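Local coordinates for protein 3-polyprenyl-4-hydroxybenzoate decarboxylase and related decarboxylases (Pelotomaculum thermopropionicum, PDB 6H6X) that binds prenylated FMN and manganese as a UbiD-family enzyme, and probably decarboxylates aromatic acids, with the reverse reaction turning 2-furoic acid into 2,5-furandicarboxylic acid, at residues C227-V232 with E274-T279; R182-A187 with G244-G249. The protein carries 8 engineered substitutions. All blocks are in the same frame, centred on the assembly; numbering follows the deposited sequence.

Contact 1: residues C227-V232 with E274-T279; sequences CETVDV and EVTAVT
T229 and T276 join a loop to a strand through their side chains: the loop between strands 223-226 and 233-235 leans against strand 264-280, hydroxyl to hydroxyl. The hydroxyl of T276 donates to that of T229, OG1 to OG1 at 2.7 Å, the two side chains sliding past each other in opposite directions. In T276, OG1 lies between the backbone N and the carbonyl carbon (chi1 60°), where it meets the loop. T229 OG1 is also hydrogen-bonded to the carboxylate of E243, whose other oxygen takes the backbone N-H of E228, so one acid pins two successive loop residues. Apolar contacts fill in around this bond. T229 CG2 rests on A277 CB at 3.9 Å, and further along E228 CG meets T279 CG2 at 4.1 Å. The polar ends of that second pair turn elsewhere, E228 to a salt bridge with K103 and T279 OG1 to the carbonyl of V102. T276 and A277 can both face the loop because they form a classic beta bulge opposite E243. Strand 240-246 flanks the site with E243, strand 184-190 backs V230 through E185, and helix 113-116 packs on V275 and V278.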
loop_
_atom_site.group_PDB
_atom_site.type_symbol
_atom_site.label_atom_id
_atom_site.label_comp_id
_atom_site.label_asym_id
_atom_site.label_seq_id
_atom_site.Cartn_x
_atom_site.Cartn_y
_atom_site.Cartn_z
ATOM N N CYS B 227 15.890 -29.615 32.187
ATOM C CA CYS B 227 15.696 -28.548 33.177
ATOM C C CYS B 227 16.121 -28.988 34.560
ATOM O O CYS B 227 16.160 -30.169 34.860
ATOM C CB CYS B 227 14.218 -28.144 33.205
ATOM S SG CYS B 227 13.776 -27.156 31.741
ATOM N N GLU B 228 16.420 -28.019 35.405
ATOM C CA GLU B 228 16.829 -28.273 36.800
ATOM C C GLU B 228 15.705 -28.795 37.682
ATOM O O GLU B 228 15.911 -29.753 38.412
ATOM C CB GLU B 228 17.366 -26.988 37.454
ATOM C CG GLU B 228 18.590 -26.374 36.781
ATOM C CD GLU B 228 19.801 -27.279 36.813
ATOM O OE1 GLU B 228 20.208 -27.682 37.929
ATOM O OE2 GLU B 228 20.342 -27.586 35.720
ATOM N N THR B 229 14.540 -28.145 37.648
ATOM C CA THR B 229 13.488 -28.359 38.652
ATOM C C THR B 229 12.212 -28.954 38.100
ATOM O O THR B 229 11.255 -29.138 38.840
ATOM C CB THR B 229 13.127 -27.024 39.327
ATOM O OG1 THR B 229 12.577 -26.103 38.370
ATOM C CG2 THR B 229 14.379 -26.424 39.953
ATOM N N VAL B 230 12.184 -29.240 36.796
ATOM C CA VAL B 230 11.019 -29.838 36.162
ATOM C C VAL B 230 11.479 -30.812 35.101
ATOM O O VAL B 230 12.570 -30.676 34.565
ATOM C CB VAL B 230 10.110 -28.752 35.523
ATOM C CG1 VAL B 230 9.459 -27.899 36.607
ATOM C CG2 VAL B 230 10.894 -27.872 34.528
ATOM N N ASP B 231 10.619 -31.760 34.768
ATOM C CA ASP B 231 10.938 -32.831 33.819
ATOM C C ASP B 231 10.527 -32.411 32.405
ATOM O O ASP B 231 9.576 -32.926 31.805
ATOM C CB ASP B 231 10.233 -34.128 34.249
ATOM C CG ASP B 231 10.667 -35.339 33.422
ATOM O OD1 ASP B 231 11.805 -35.369 32.895
ATOM O OD2 ASP B 231 9.836 -36.267 33.304
ATOM N N VAL B 232 11.281 -31.447 31.893
ATOM C CA VAL B 232 11.019 -30.822 30.608
ATOM C C VAL B 232 12.395 -30.600 29.979
ATOM O O VAL B 232 13.389 -30.468 30.679
ATOM C CB VAL B 232 10.338 -29.434 30.805
ATOM C CG1 VAL B 232 9.875 -28.863 29.494
ATOM C CG2 VAL B 232 9.154 -29.508 31.771
ATOM N N GLU B 274 3.774 -20.314 38.603
ATOM C CA GLU B 274 4.779 -20.089 39.649
ATOM C C GLU B 274 6.127 -20.516 39.091
ATOM O O GLU B 274 6.272 -21.638 38.595
ATOM C CB GLU B 274 4.449 -20.920 40.902
ATOM C CG GLU B 274 5.532 -20.944 41.989
ATOM C CD GLU B 274 5.068 -21.598 43.312
ATOM O OE1 GLU B 274 5.731 -22.555 43.790
ATOM O OE2 GLU B 274 4.042 -21.164 43.891
ATOM N N VAL B 275 7.129 -19.655 39.210
ATOM C CA VAL B 275 8.445 -19.966 38.664
ATOM C C VAL B 275 9.337 -20.552 39.763
ATOM O O VAL B 275 9.422 -19.998 40.873
ATOM C CB VAL B 275 9.073 -18.814 37.815
ATOM C CG1 VAL B 275 8.178 -17.607 37.708
ATOM C CG2 VAL B 275 10.499 -18.430 38.205
ATOM N N THR B 276 9.952 -21.694 39.436
ATOM C CA THR B 276 10.797 -22.455 40.353
ATOM C C THR B 276 12.289 -22.364 40.043
ATOM O O THR B 276 13.100 -22.782 40.855
ATOM C CB THR B 276 10.367 -23.918 40.388
ATOM O OG1 THR B 276 10.467 -24.496 39.081
ATOM C CG2 THR B 276 8.903 -24.021 40.861
ATOM N N ALA B 277 12.657 -21.781 38.904
ATOM C CA ALA B 277 14.046 -21.539 38.586
ATOM C C ALA B 277 14.207 -20.740 37.306
ATOM O O ALA B 277 13.327 -20.728 36.467
ATOM C CB ALA B 277 14.795 -22.870 38.437
ATOM N N VAL B 278 15.376 -20.135 37.155
ATOM C CA VAL B 278 15.752 -19.385 36.016
ATOM C C VAL B 278 17.169 -19.765 35.715
ATOM O O VAL B 278 17.964 -19.726 36.596
ATOM C CB VAL B 278 15.753 -17.856 36.296
ATOM C CG1 VAL B 278 16.362 -17.088 35.125
ATOM C CG2 VAL B 278 14.347 -17.354 36.585
ATOM N N THR B 279 17.500 -20.087 34.460
ATOM C CA THR B 279 18.895 -20.297 34.051
ATOM C C THR B 279 19.160 -19.476 32.835
ATOM O O THR B 279 18.264 -19.218 32.019
ATOM C CB THR B 279 19.250 -21.808 33.764
ATOM O OG1 THR B 279 18.741 -22.228 32.492
ATOM C CG2 THR B 279 18.650 -22.736 34.818
#

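Contact 2: residues R182-A187 with G244-G249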
loop_
_atom_site.group_PDB
_atom_site.type_symbol
_atom_site.label_atom_id
_atom_site.label_comp_id
_atom_site.label_asym_id
_atom_site.label_seq_id
_atom_site.Cartn_x
_atom_site.Cartn_y
_atom_site.Cartn_z
ATOM N N ARG B 182 -3.245 -31.616 40.017
ATOM C CA ARG B 182 -1.773 -31.484 39.964
ATOM C C ARG B 182 -1.333 -30.230 39.162
ATOM O O ARG B 182 -2.045 -29.770 38.295
ATOM C CB ARG B 182 -1.195 -32.726 39.274
ATOM C CG ARG B 182 -1.206 -34.024 40.070
ATOM C CD ARG B 182 -1.293 -35.225 39.122
ATOM N NE ARG B 182 -0.415 -36.335 39.518
ATOM C CZ ARG B 182 -0.735 -37.355 40.327
ATOM N NH1 ARG B 182 -1.941 -37.447 40.892
ATOM N NH2 ARG B 182 0.172 -38.294 40.587
ATOM N N PRO B 183 -0.161 -29.657 39.459
ATOM C CA PRO B 183 0.292 -28.625 38.528
ATOM C C PRO B 183 0.781 -29.230 37.201
ATOM O O PRO B 183 1.039 -30.430 37.139
ATOM C CB PRO B 183 1.433 -27.926 39.280
ATOM C CG PRO B 183 1.748 -28.766 40.472
ATOM C CD PRO B 183 0.558 -29.628 40.739
ATOM N N LEU B 184 0.833 -28.410 36.154
ATOM C CA LEU B 184 1.479 -28.777 34.884
ATOM C C LEU B 184 2.851 -28.132 34.824
ATOM O O LEU B 184 2.951 -26.908 34.820
ATOM C CB LEU B 184 0.641 -28.316 33.695
ATOM C CG LEU B 184 1.237 -28.682 32.339
ATOM C CD1 LEU B 184 1.101 -30.173 32.067
ATOM C CD2 LEU B 184 0.533 -27.872 31.270
ATOM N N GLU B 185 3.886 -28.955 34.794
ATOM C CA GLU B 185 5.268 -28.485 34.679
ATOM C C GLU B 185 5.536 -27.928 33.280
ATOM O O GLU B 185 5.120 -28.523 32.290
ATOM C CB GLU B 185 6.243 -29.643 34.939
ATOM C CG GLU B 185 6.228 -30.162 36.369
ATOM C CD GLU B 185 7.344 -31.161 36.669
ATOM O OE1 GLU B 185 7.961 -31.747 35.735
ATOM O OE2 GLU B 185 7.600 -31.375 37.876
ATOM N N ILE B 186 6.212 -26.784 33.210
ATOM C CA ILE B 186 6.535 -26.138 31.936
ATOM C C ILE B 186 7.905 -25.560 31.971
ATOM O O ILE B 186 8.456 -25.290 33.031
ATOM C CB ILE B 186 5.560 -24.993 31.571
ATOM C CG1 ILE B 186 5.707 -23.787 32.501
ATOM C CG2 ILE B 186 4.112 -25.491 31.561
ATOM C CD1 ILE B 186 4.839 -22.619 32.093
ATOM N N ALA B 187 8.438 -25.326 30.791
ATOM C CA ALA B 187 9.584 -24.465 30.649
ATOM C C ALA B 187 9.399 -23.379 29.576
ATOM O O ALA B 187 8.750 -23.596 28.556
ATOM C CB ALA B 187 10.806 -25.323 30.346
ATOM N N GLY B 244 8.920 -23.599 35.571
ATOM C CA GLY B 244 7.850 -23.434 36.518
ATOM C C GLY B 244 6.688 -24.352 36.321
ATOM O O GLY B 244 6.785 -25.415 35.688
ATOM N N LYS B 245 5.556 -23.939 36.862
ATOM C CA LYS B 245 4.360 -24.760 36.746
ATOM C C LYS B 245 3.109 -23.917 36.733
ATOM O O LYS B 245 3.053 -22.869 37.371
ATOM C CB LYS B 245 4.341 -25.786 37.871
ATOM C CG LYS B 245 4.402 -25.195 39.267
ATOM C CD LYS B 245 4.885 -26.209 40.309
ATOM C CE LYS B 245 5.349 -25.516 41.596
ATOM N NZ LYS B 245 5.551 -26.433 42.754
ATOM N N ILE B 246 2.123 -24.357 35.970
ATOM C CA ILE B 246 0.847 -23.683 35.938
ATOM C C ILE B 246 0.028 -24.303 37.091
ATOM O O ILE B 246 -0.113 -25.516 37.162
ATOM C CB ILE B 246 0.122 -23.840 34.590
ATOM C CG1 ILE B 246 1.031 -23.529 33.388
ATOM C CG2 ILE B 246 -1.093 -22.908 34.540
ATOM C CD1 ILE B 246 0.375 -23.907 32.078
ATOM N N LEU B 247 -0.490 -23.470 37.982
ATOM C CA LEU B 247 -1.077 -23.944 39.237
ATOM C C LEU B 247 -2.492 -24.436 39.016
ATOM O O LEU B 247 -3.288 -23.756 38.358
ATOM C CB LEU B 247 -1.085 -22.832 40.287
ATOM C CG LEU B 247 0.292 -22.262 40.663
ATOM C CD1 LEU B 247 0.167 -21.124 41.673
ATOM C CD2 LEU B 247 1.218 -23.343 41.192
ATOM N N PRO B 248 -2.826 -25.618 39.572
ATOM C CA PRO B 248 -4.196 -26.141 39.347
ATOM C C PRO B 248 -5.263 -25.282 40.053
ATOM O O PRO B 248 -5.045 -24.854 41.184
ATOM C CB PRO B 248 -4.130 -27.556 39.926
ATOM C CG PRO B 248 -3.085 -27.475 40.993
ATOM C CD PRO B 248 -2.115 -26.373 40.625
ATOM N N GLY B 249 -6.359 -24.970 39.366
ATOM C CA GLY B 249 -7.460 -24.220 39.967
ATOM C C GLY B 249 -7.283 -22.710 40.107
ATOM O O GLY B 249 -8.261 -21.965 39.974
#
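L184 and I246, and next to them I186 and G244, are joined by four backbone hydrogen bonds that make strands 184-190 and 240-246 antiparallel neighbours. I246 N reaches L184 O at 2.9 Å, and I186 N reaches G244 O at the same length and nearly straight (171°); the two return bonds are slightly longer. E185 and K245 form the non-hydrogen-bonded pair between them. There the CA-H groups also face carbonyls, K245 CA lying 3.2 Å from L184 O. Apolar contacts divide between the two faces. On one, L184 CD2 lies 4.0 Å from I246 CD1, the side chains running side by side, while I186 crosses I246 at about a right angle, its CG2 4.1 Å from I246 CG1. G244 has no side chain to set against I186, whose CG1 sits 3.7 Å from the glycine O. An alanine in place of I186 would probably open a gap beside I246, where CG2 and CD1 now pack, and thin the contact with V273, L136 and A138. On the other face P183 lies alongside the aliphatic chain of K245, CB to CB at 3.9 Å. Beyond the paired residues, P248 CB abuts R182 O at 3.5 Å. Helix 169-179 covers L184 and I246 with L170, F173, F174 and A177. This is regular antiparallel pairing within the Rift-related, FMN-binding domain of UbiD enzymes, with the I246 side chain about 10 Å from the bound prenylated FMN.

In the fold
The four segments alternate along the chain, 182-187, 227-232, 244-249 and 274-279, so the two contacts interlock, all within the Rift-related domain. Their centres are 11 Å apart on the same side of the chain's centre. Strand 240-246 sits between 184-190 and 264-280 in one antiparallel sheet, and the loop of contact 1 bridges across it. Two probable hydrogen bonds stitch the contacts together, E274 N to K245 O at 2.9 Å and D231 N to E185 OE1 at 2.8 Å, and V232 packs on A187. Contact 2 lies nearer the flavin pocket, whereas contact 1 is away from the annotated sites, tying a connecting loop to the same sheet.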